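Local structure of oxidase/hydroxylase (Streptomyces hygroscopicus subsp. hygroscopicus, 4XCB) at residues A141-S146 against G198-L203. The protein probably acts as a 2-oxoglutarate-dependent dioxygenase, and binds a metal ion, 2-oxoglutarate and hygromycin B in its active site. Residues are numbered along the deposited sequence; the frame is centred on the assembly and turned at random.
With AKG (2-oxoglutaric acid), chain F.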
# COMPACT_ATOMS: atom_id res chain seq x y z
N ALA A 141 22.06 10.35 7.29
CA ALA A 141 22.66 10.24 8.61
C ALA A 141 23.16 11.61 9.00
O ALA A 141 24.07 12.16 8.38
CB ALA A 141 23.80 9.22 8.61
N LEU A 142 22.54 12.19 10.02
CA LEU A 142 22.99 13.45 10.58
C LEU A 142 23.91 13.16 11.76
O LEU A 142 23.49 12.58 12.76
CB LEU A 142 21.81 14.31 11.03
CG LEU A 142 20.66 14.56 10.07
CD1 LEU A 142 19.56 15.34 10.74
CD2 LEU A 142 21.12 15.33 8.87
N VAL A 143 25.17 13.56 11.63
CA VAL A 143 26.14 13.44 12.69
C VAL A 143 26.27 14.79 13.40
O VAL A 143 26.86 15.75 12.88
CB VAL A 143 27.52 12.99 12.16
CG1 VAL A 143 28.48 12.81 13.33
CG2 VAL A 143 27.38 11.71 11.32
N TYR A 144 25.72 14.88 14.60
CA TYR A 144 25.76 16.15 15.32
C TYR A 144 27.10 16.32 16.01
O TYR A 144 27.64 15.38 16.60
CB TYR A 144 24.62 16.24 16.33
CG TYR A 144 23.28 16.45 15.67
CD1 TYR A 144 22.46 15.37 15.36
CD2 TYR A 144 22.85 17.73 15.33
CE1 TYR A 144 21.23 15.56 14.75
CE2 TYR A 144 21.61 17.93 14.71
CZ TYR A 144 20.82 16.84 14.42
OH TYR A 144 19.59 17.04 13.82
N LEU A 145 27.63 17.53 15.92
CA LEU A 145 28.95 17.83 16.47
C LEU A 145 28.84 18.91 17.53
O LEU A 145 29.84 19.53 17.89
CB LEU A 145 29.91 18.27 15.36
CG LEU A 145 30.18 17.28 14.23
CD1 LEU A 145 31.15 17.87 13.20
CD2 LEU A 145 30.69 15.96 14.78
N SER A 146 27.62 19.15 18.00
CA SER A 146 27.41 20.01 19.16
C SER A 146 26.17 19.54 19.90
O SER A 146 25.37 18.78 19.36
CB SER A 146 27.28 21.48 18.75
OG SER A 146 26.16 21.70 17.91
N GLY A 198 28.10 13.78 18.90
CA GLY A 198 28.47 12.39 18.68
C GLY A 198 27.30 11.46 18.41
O GLY A 198 27.49 10.30 18.01
N ASP A 199 26.09 11.96 18.63
CA ASP A 199 24.88 11.22 18.27
C ASP A 199 24.66 11.23 16.76
O ASP A 199 25.06 12.18 16.07
CB ASP A 199 23.64 11.83 18.92
CG ASP A 199 23.62 11.69 20.43
OD1 ASP A 199 24.44 10.94 21.01
OD2 ASP A 199 22.72 12.32 21.05
N VAL A 200 23.99 10.20 16.27
CA VAL A 200 23.56 10.14 14.87
C VAL A 200 22.03 10.16 14.82
O VAL A 200 21.38 9.39 15.52
CB VAL A 200 24.08 8.86 14.19
CG1 VAL A 200 23.48 8.71 12.80
CG2 VAL A 200 25.61 8.88 14.11
N LEU A 201 21.47 11.04 14.00
CA LEU A 201 20.04 10.97 13.69
C LEU A 201 19.91 10.38 12.28
O LEU A 201 20.34 10.99 11.29
CB LEU A 201 19.37 12.36 13.82
CG LEU A 201 17.84 12.47 13.93
CD1 LEU A 201 17.46 13.85 14.44
CD2 LEU A 201 17.16 12.21 12.56
N LEU A 202 19.34 9.18 12.22
CA LEU A 202 19.05 8.49 10.96
C LEU A 202 17.65 8.93 10.53
O LEU A 202 16.70 8.76 11.29
CB LEU A 202 19.10 6.97 11.17
CG LEU A 202 18.96 6.03 9.97
CD1 LEU A 202 20.23 6.07 9.15
CD2 LEU A 202 18.69 4.62 10.44
N LEU A 203 17.52 9.45 9.32
CA LEU A 203 16.31 10.18 8.93
C LEU A 203 15.73 9.70 7.60
O LEU A 203 16.41 9.70 6.58
CB LEU A 203 16.62 11.67 8.85
CG LEU A 203 15.53 12.63 8.37
CD1 LEU A 203 14.35 12.58 9.33
CD2 LEU A 203 16.10 14.04 8.29
C1 AKG F . 18.66 19.25 6.53
O1 AKG F . 17.90 18.95 5.55
O2 AKG F . 19.85 19.63 6.33
C2 AKG F . 18.14 19.14 7.93
O5 AKG F . 17.04 18.65 8.09
C3 AKG F . 18.97 19.66 9.09
C4 AKG F . 18.60 19.05 10.43
C5 AKG F . 19.27 19.83 11.55
O3 AKG F . 19.21 19.40 12.74
O4 AKG F . 19.89 20.89 11.29
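Residues 141-144 and 200-203 are neighbouring antiparallel strands in the larger sheet of the double-stranded beta-helix, the cupin-type fold of this oxygenase family. Backbone hydrogen bonds join them. Leu142 and Leu201 form a hydrogen-bonded pair: Leu142 N gives to Leu201 O at 2.8 Å, almost straight, and Leu201 N returns a bond to Leu142 O. Beyond the pair, Tyr144 N bonds Asp199 O nearly along the C=O axis. Gly198 N then reaches Tyr144 O at 2.8 Å. Leu142 O also takes a CA-H...O contact from Val200 CA.

Apolar contacts line both faces. Ala141, Val143, Val200 and Leu202 share one face; Ala141, Val200 and Leu202 rest on helix 72-82. Ala141 CB meets Val200 CG1 at 4.2 Å. Leu142, Tyr144, Leu201 and Leu203 lie on the 2-oxoglutarate side. There Tyr144 (CG anti to the carbonyl carbon, chi1 -73°) and Leu201 (CG anti to the backbone N, chi1 -163°) run side by side, pointing the same way. Leu201 CB touches the ring edge at CE1, 3.8 Å away.

The side-chain hydrogen bond to the cosubstrate is at the ring tip. Tyr144 OH donates to AKG O3 at 2.6 Å, with O3 in the ring plane. Tyr92 and Arg220 also hydrogen-bond 2-oxoglutarate. A phenylalanine at Tyr144 would keep the ring but would probably weaken the hold on the cosubstrate, by losing the hydroxyl bond to the C5 carboxylate. Leu142 CD1 lies 3.8 Å from AKG C4.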